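Local coordinates for protein esterase (uncultured bacterium pCosCE1, PDB 7ATL) that hydrolyses carboxylic esters as a family VIII carboxylesterase and also shows promiscuous acyltransferase activity, at residues S28-A33 / G370-Q375; Q82-D87 / E183-E188; H134-K139 / A157-L162. One frame throughout, in Å; residues are numbered along the deposited sequence.

Contact 1 (S28-A33 / G370-Q375); sequences SVVLIA and GRYPLQ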
# COMPACT_ATOMS: atom_id res chain seq x y z
N SER A 28 5.95 -13.77 9.45
CA SER A 28 5.05 -12.59 9.57
C SER A 28 5.39 -11.83 10.85
O SER A 28 5.97 -12.43 11.77
CB SER A 28 3.58 -12.96 9.53
OG SER A 28 3.17 -13.51 10.77
N VAL A 29 5.10 -10.53 10.83
CA VAL A 29 4.97 -9.67 12.03
C VAL A 29 3.54 -9.13 12.04
O VAL A 29 3.17 -8.49 11.05
CB VAL A 29 6.01 -8.55 11.99
CG1 VAL A 29 5.87 -7.64 13.20
CG2 VAL A 29 7.41 -9.13 11.90
N VAL A 30 2.78 -9.41 13.09
CA VAL A 30 1.36 -8.98 13.27
C VAL A 30 1.24 -8.13 14.54
O VAL A 30 1.60 -8.63 15.61
CB VAL A 30 0.41 -10.18 13.32
CG1 VAL A 30 -1.00 -9.75 13.70
CG2 VAL A 30 0.40 -10.98 12.02
N LEU A 31 0.73 -6.91 14.42
CA LEU A 31 0.52 -5.94 15.53
C LEU A 31 -0.98 -5.58 15.62
O LEU A 31 -1.63 -5.34 14.56
CB LEU A 31 1.36 -4.69 15.27
CG LEU A 31 2.86 -4.88 15.07
CD1 LEU A 31 3.58 -3.53 14.96
CD2 LEU A 31 3.49 -5.69 16.19
N ILE A 32 -1.53 -5.55 16.83
CA ILE A 32 -2.94 -5.11 17.07
C ILE A 32 -2.95 -4.09 18.21
O ILE A 32 -2.35 -4.38 19.27
CB ILE A 32 -3.87 -6.30 17.36
CG1 ILE A 32 -3.81 -7.34 16.25
CG2 ILE A 32 -5.28 -5.81 17.63
CD1 ILE A 32 -4.06 -8.74 16.74
N ALA A 33 -3.59 -2.94 17.96
CA ALA A 33 -3.84 -1.87 18.95
C ALA A 33 -5.35 -1.79 19.18
O ALA A 33 -6.12 -2.04 18.23
CB ALA A 33 -3.30 -0.57 18.43
N GLY A 370 -4.46 -14.25 0.11
CA GLY A 370 -4.71 -15.63 0.56
C GLY A 370 -5.72 -15.69 1.69
O GLY A 370 -6.41 -14.69 1.93
N ARG A 371 -5.78 -16.82 2.39
CA ARG A 371 -6.65 -17.01 3.58
C ARG A 371 -6.06 -16.25 4.79
O ARG A 371 -6.85 -15.79 5.63
CB ARG A 371 -6.88 -18.51 3.80
CG ARG A 371 -7.89 -19.11 2.83
CD ARG A 371 -7.76 -20.61 2.60
NE ARG A 371 -8.11 -21.40 3.79
CZ ARG A 371 -7.27 -22.13 4.54
NH1 ARG A 371 -7.75 -22.79 5.59
NH2 ARG A 371 -5.98 -22.22 4.26
N TYR A 372 -4.74 -16.06 4.84
CA TYR A 372 -4.02 -15.57 6.05
C TYR A 372 -4.57 -14.25 6.53
O TYR A 372 -4.90 -14.14 7.71
CB TYR A 372 -2.52 -15.42 5.80
CG TYR A 372 -1.73 -15.06 7.03
CD1 TYR A 372 -1.62 -15.93 8.10
CD2 TYR A 372 -1.06 -13.85 7.12
CE1 TYR A 372 -0.86 -15.62 9.22
CE2 TYR A 372 -0.29 -13.53 8.23
CZ TYR A 372 -0.18 -14.42 9.28
OH TYR A 372 0.57 -14.09 10.36
N PRO A 373 -4.64 -13.18 5.70
CA PRO A 373 -5.12 -11.88 6.17
C PRO A 373 -6.54 -11.97 6.76
O PRO A 373 -6.78 -11.28 7.74
CB PRO A 373 -5.09 -10.98 4.93
CG PRO A 373 -4.97 -11.92 3.75
CD PRO A 373 -4.25 -13.13 4.28
N LEU A 374 -7.40 -12.83 6.18
CA LEU A 374 -8.82 -12.98 6.60
C LEU A 374 -8.92 -13.73 7.93
O LEU A 374 -9.77 -13.34 8.78
CB LEU A 374 -9.61 -13.70 5.51
CG LEU A 374 -9.70 -12.99 4.16
CD1 LEU A 374 -10.86 -13.55 3.32
CD2 LEU A 374 -9.84 -11.47 4.35
N GLN A 375 -8.11 -14.78 8.11
CA GLN A 375 -8.13 -15.60 9.34
C GLN A 375 -7.54 -14.77 10.47
O GLN A 375 -8.00 -14.95 11.61
CB GLN A 375 -7.30 -16.87 9.19
CG GLN A 375 -7.90 -17.89 8.24
CD GLN A 375 -6.80 -18.82 7.79
OE1 GLN A 375 -5.61 -18.48 7.81
NE2 GLN A 375 -7.19 -20.01 7.39
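Ser28 and Tyr372 meet hydroxyl to hydroxyl: Ser28 OG and Tyr372 OH are 2.7 Å apart in a hydrogen bond that either group could donate. The serine oxygen stands between its own backbone N and carbonyl carbon (chi1 77°), which places it beside the phenol oxygen, while Ser28 CB also packs 3.3 Å from Tyr372 OH. Two residues further along the strand, Val30 CG2 closes on the same oxygen at 3.5 Å from Tyr372 OH and lies 4.4 Å from Tyr372 CZ. Both neighbours approach the ring obliquely. With CG anti to the backbone N (chi1 -175°), the tyrosine reaches from the first turn of its helix to the sheet. This is the serine beta-lactamase fold, in which the N-terminal helix 3-21 and the C-terminal helix 372-381 pack on one side of the antiparallel sheet and helix 271-283 lies on the other. Helix 3-21 supplies Ser16 OG as a second hydrogen-bond partner for Tyr372 OH, so the buried phenol is gripped by two serines, and Val12 of the same helix packs on Val30. Away from this compact end the segments diverge. Arg371 and Leu374 are exposed to solvent, and the Arg371 guanidinium has Gln375 NE2 above one face, offset toward its rim. Gln375 OE1 makes a weak hydrogen bond to Arg24, and Glu22 touches Arg371.

Contact 2 (Q82-D87 / E183-E188); sequences QKLGLD and EQVAGE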
# COMPACT_ATOMS: atom_id res chain seq x y z
N GLN A 82 -2.88 23.86 3.20
CA GLN A 82 -3.24 24.65 1.99
C GLN A 82 -1.96 25.02 1.22
O GLN A 82 -1.84 26.18 0.81
CB GLN A 82 -4.04 25.87 2.42
CG GLN A 82 -5.11 25.56 3.45
CD GLN A 82 -6.17 26.64 3.49
OE1 GLN A 82 -6.00 27.67 4.17
NE2 GLN A 82 -7.24 26.43 2.73
N LYS A 83 -1.02 24.09 1.09
CA LYS A 83 0.10 24.13 0.10
C LYS A 83 -0.33 23.38 -1.18
O LYS A 83 0.25 23.64 -2.25
CB LYS A 83 1.37 23.55 0.73
CG LYS A 83 1.98 24.38 1.86
CD LYS A 83 3.48 24.08 2.06
CE LYS A 83 4.08 24.61 3.35
NZ LYS A 83 3.91 26.08 3.45
N LEU A 84 -1.36 22.53 -1.07
CA LEU A 84 -1.94 21.69 -2.15
C LEU A 84 -3.47 21.70 -2.02
O LEU A 84 -3.96 21.79 -0.88
CB LEU A 84 -1.37 20.28 -1.97
CG LEU A 84 -1.71 19.26 -3.05
CD1 LEU A 84 -1.28 19.76 -4.40
CD2 LEU A 84 -1.02 17.94 -2.76
N GLY A 85 -4.21 21.60 -3.12
CA GLY A 85 -5.69 21.55 -3.10
C GLY A 85 -6.24 20.23 -3.63
O GLY A 85 -5.74 19.72 -4.66
N LEU A 86 -7.29 19.70 -3.00
CA LEU A 86 -7.98 18.48 -3.50
C LEU A 86 -8.41 18.65 -4.96
O LEU A 86 -8.50 17.61 -5.66
CB LEU A 86 -9.19 18.18 -2.61
CG LEU A 86 -8.86 17.41 -1.33
CD1 LEU A 86 -10.08 17.27 -0.44
CD2 LEU A 86 -8.24 16.05 -1.66
N ASP A 87 -8.68 19.89 -5.40
CA ASP A 87 -9.24 20.23 -6.73
C ASP A 87 -8.17 20.92 -7.59
O ASP A 87 -8.51 21.49 -8.60
CB ASP A 87 -10.52 21.06 -6.58
CG ASP A 87 -11.71 20.26 -6.07
OD1 ASP A 87 -12.06 19.23 -6.70
OD2 ASP A 87 -12.26 20.63 -5.03
N GLU A 183 6.73 16.57 -4.68
CA GLU A 183 8.08 17.15 -4.93
C GLU A 183 7.94 18.62 -5.37
O GLU A 183 8.67 19.48 -4.86
CB GLU A 183 8.85 16.40 -6.02
CG GLU A 183 9.27 15.00 -5.62
CD GLU A 183 10.10 14.26 -6.65
OE1 GLU A 183 9.89 14.52 -7.88
OE2 GLU A 183 10.95 13.41 -6.23
N GLN A 184 7.04 18.91 -6.30
CA GLN A 184 6.88 20.29 -6.81
C GLN A 184 6.32 21.18 -5.71
O GLN A 184 6.77 22.33 -5.60
CB GLN A 184 6.00 20.30 -8.05
CG GLN A 184 6.59 19.52 -9.21
CD GLN A 184 8.01 19.91 -9.51
OE1 GLN A 184 8.88 19.06 -9.65
NE2 GLN A 184 8.27 21.19 -9.58
N VAL A 185 5.39 20.68 -4.89
CA VAL A 185 4.78 21.49 -3.78
C VAL A 185 5.87 21.88 -2.77
O VAL A 185 5.93 23.07 -2.39
CB VAL A 185 3.61 20.76 -3.10
CG1 VAL A 185 3.10 21.53 -1.89
CG2 VAL A 185 2.48 20.43 -4.07
N ALA A 186 6.72 20.92 -2.35
CA ALA A 186 7.73 21.12 -1.27
C ALA A 186 9.08 21.61 -1.80
O ALA A 186 9.84 22.11 -0.99
CB ALA A 186 7.90 19.85 -0.49
N GLY A 187 9.37 21.48 -3.09
CA GLY A 187 10.64 21.90 -3.72
C GLY A 187 11.79 20.98 -3.34
O GLY A 187 12.93 21.46 -3.24
N GLU A 188 11.53 19.69 -3.14
CA GLU A 188 12.60 18.72 -2.81
C GLU A 188 12.16 17.33 -3.27
O GLU A 188 10.98 17.09 -3.49
CB GLU A 188 12.94 18.77 -1.32
CG GLU A 188 11.77 18.49 -0.40
CD GLU A 188 12.07 18.54 1.10
OE1 GLU A 188 11.13 18.32 1.90
OE2 GLU A 188 13.23 18.79 1.46
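Val185 carries its side of the contact through two methyl groups, one against Lys83 and the other against Leu84. All of the touching is van der Waals contact. Val185 CG1, anti to the backbone N (chi1 174°), points at the loop backbone: it is 3.6 Å from Lys83 O and 3.7 Å from Lys83 CB. The second branch, Val185 CG2, lies 3.8 Å from Leu84 CD1, and the two side chains cross at about a right angle. Lys83 contributes the base of its side chain; the end leads away, bending at chi4 (-58°), and the lysine also touches Trp197 of helix 190-199. Trp93 touches both Leu84 and Val185, while Ile79 and Ile111 pack on the leucine, so the apolar contact belongs to a larger cluster between helices 67-80, 111-116 and 174-186.

Hydrogen bonds act within the segments and around them. Gln82 ends helix 67-80 in a Schellman motif, turning the chain so that Lys83 and Leu84 follow at the valine. Helix 174-186 stops close by, where Gly187 N bonds to Glu183 O at 2.8 Å and Gly187 takes a positive phi (73°). Farther along the loop, Asp87 forms salt bridges to Lys110 and Arg112.

The loop after helix 67-80 and the end of helix 174-186 thus meet without a directional bond, through methyl contacts and one methyl on a carbonyl oxygen: Leu84 is buried, and the exposed Lys83 leads its charged end away from the valine.

Contact 3 (H134-K139 / A157-L162); sequences HRLGIK and AQADLL. With EDO (1,2-ethanediol), chain F.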
# COMPACT_ATOMS: atom_id res chain seq x y z
N HIS A 134 3.29 -1.69 -21.52
CA HIS A 134 4.45 -2.56 -21.87
C HIS A 134 5.22 -1.93 -23.06
O HIS A 134 6.43 -1.70 -22.93
CB HIS A 134 3.96 -4.01 -22.10
CG HIS A 134 3.30 -4.67 -20.92
ND1 HIS A 134 1.92 -4.60 -20.69
CD2 HIS A 134 3.81 -5.44 -19.92
CE1 HIS A 134 1.64 -5.28 -19.60
NE2 HIS A 134 2.77 -5.80 -19.12
N ARG A 135 4.50 -1.64 -24.15
CA ARG A 135 5.08 -1.07 -25.39
C ARG A 135 5.73 0.29 -25.10
O ARG A 135 6.62 0.68 -25.84
CB ARG A 135 4.04 -0.96 -26.52
CG ARG A 135 3.80 -2.28 -27.25
CD ARG A 135 2.96 -2.17 -28.53
NE ARG A 135 1.97 -1.09 -28.47
CZ ARG A 135 0.72 -1.16 -27.95
NH1 ARG A 135 0.25 -2.28 -27.40
NH2 ARG A 135 -0.05 -0.09 -27.97
N LEU A 136 5.31 1.01 -24.07
CA LEU A 136 5.91 2.34 -23.80
C LEU A 136 7.07 2.23 -22.81
O LEU A 136 7.79 3.20 -22.70
CB LEU A 136 4.82 3.28 -23.28
CG LEU A 136 4.11 4.09 -24.36
CD1 LEU A 136 2.86 4.75 -23.79
CD2 LEU A 136 5.07 5.12 -24.96
N GLY A 137 7.22 1.12 -22.09
CA GLY A 137 8.32 0.94 -21.12
C GLY A 137 8.04 1.63 -19.80
O GLY A 137 9.00 2.00 -19.09
N ILE A 138 6.77 1.80 -19.47
CA ILE A 138 6.34 2.34 -18.16
C ILE A 138 6.65 1.30 -17.08
O ILE A 138 6.40 0.10 -17.28
CB ILE A 138 4.85 2.73 -18.25
CG1 ILE A 138 4.67 3.92 -19.19
CG2 ILE A 138 4.25 3.00 -16.88
CD1 ILE A 138 3.29 4.02 -19.76
N LYS A 139 7.18 1.76 -15.95
CA LYS A 139 7.52 0.91 -14.79
C LYS A 139 6.47 1.08 -13.69
O LYS A 139 5.94 2.18 -13.51
CB LYS A 139 8.94 1.26 -14.33
CG LYS A 139 10.01 1.13 -15.41
CD LYS A 139 10.14 -0.29 -15.97
CE LYS A 139 10.73 -0.36 -17.36
NZ LYS A 139 10.40 -1.66 -17.99
N ALA A 157 2.66 9.78 -19.32
CA ALA A 157 1.96 10.95 -19.90
C ALA A 157 1.59 10.67 -21.35
O ALA A 157 0.59 11.26 -21.82
CB ALA A 157 2.81 12.20 -19.80
N GLN A 158 2.37 9.82 -22.04
CA GLN A 158 2.18 9.52 -23.49
C GLN A 158 1.16 8.39 -23.71
O GLN A 158 0.82 8.13 -24.88
CB GLN A 158 3.52 9.15 -24.12
CG GLN A 158 4.53 10.29 -24.15
CD GLN A 158 5.84 9.73 -24.61
OE1 GLN A 158 6.84 9.75 -23.89
NE2 GLN A 158 5.82 9.13 -25.80
N ALA A 159 0.71 7.74 -22.64
CA ALA A 159 -0.31 6.68 -22.71
C ALA A 159 -1.71 7.30 -22.65
O ALA A 159 -1.94 8.24 -21.91
CB ALA A 159 -0.08 5.66 -21.61
N ASP A 160 -2.65 6.70 -23.35
CA ASP A 160 -4.09 7.02 -23.23
C ASP A 160 -4.50 6.81 -21.76
O ASP A 160 -4.15 5.77 -21.18
CB ASP A 160 -4.90 6.14 -24.18
CG ASP A 160 -4.69 6.45 -25.66
OD1 ASP A 160 -3.95 7.44 -25.97
OD2 ASP A 160 -5.28 5.71 -26.50
N LEU A 161 -5.24 7.78 -21.21
CA LEU A 161 -6.15 7.53 -20.07
C LEU A 161 -7.21 6.54 -20.54
O LEU A 161 -7.49 6.50 -21.74
CB LEU A 161 -6.78 8.84 -19.63
CG LEU A 161 -5.81 9.89 -19.09
CD1 LEU A 161 -6.51 11.23 -18.93
CD2 LEU A 161 -5.19 9.43 -17.78
N LEU A 162 -7.81 5.80 -19.61
CA LEU A 162 -8.84 4.79 -19.92
C LEU A 162 -10.24 5.35 -19.72
O LEU A 162 -11.18 4.69 -20.15
CB LEU A 162 -8.57 3.55 -19.07
CG LEU A 162 -7.43 2.71 -19.64
CD1 LEU A 162 -6.09 3.19 -19.12
CD2 LEU A 162 -7.63 1.25 -19.36
C1 EDO F . 8.08 -2.40 -20.12
O1 EDO F . 7.89 -1.63 -18.92
C2 EDO F . 7.33 -3.68 -20.16
O2 EDO F . 7.58 -4.49 -21.29
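The peptide plane joining Gln158 to Ala159 is the flat group that meets the other segment: Leu136 CD1 sits over one of its faces, 4.0 Å from Gln158 C and 3.9 Å from Ala159 N. The imidazole of His134, modelled in two conformations, takes no part there; an ethanediol carbon approaches one of them obliquely, a doubtful contact.

Past the peptide, Leu136 CD1 reaches the methyl of Ala159 at 3.8 Å from Ala159 CB. Ile138 CD1 comes to the same methyl, 4.2 Å from Ala159 CB; with CG1 beside its own backbone N (chi1 -68°) and the chain nearly extended beyond (chi2 157°), the isoleucine carries its terminal methyl to the loop. Tyr133 touches both Ile138 and Ala159. The bend that lets Leu136 and Ile138 do this is a Schellman motif closing helix 132-136, with Gly137 at positive phi (80°).

An ethanediol, probably from the crystallisation liquor, marks a polar site by the helix end: Lys139 NZ donates to ethanediol O1 at 2.7 Å, and ethanediol O2 gives a weak bond of 3.4 Å to His134 O. Ile138 lies near, without touching, Ser65 and Lys68, which fit an SxxK motif and are probably the active-site pair as in serine beta-lactamases, and Tyr123 by the lysine.

Two branched side chains converging on one alanine methyl, with a leucine methyl over the peptide face, make a nonpolar junction that fixes no direction; the directed bond next to it is the one Lys139 N gives to Asn152 OD1.

In the fold
Contact 1 ties strand 27-34, the first along the chain, to the last helix, 372-381, and so closes a loop of 336 residues. Contact 2 is nested inside that loop, and contact 3 inside the loop closed by contact 2. The centres of contacts 2 and 3 are each about 35 Å from that of contact 1, on the opposite side of the chain's centre, and about 25 Å from each other; their nearest atoms are about 13 Å apart. Contact 1 joins parts near the two ends of the chain at the sheet, whereas the other two lie in the mainly helical part that the beta-lactamase fold inserts. Helix 67-80, which leads into contact 2, carries Lys68 of the probable SxxK motif.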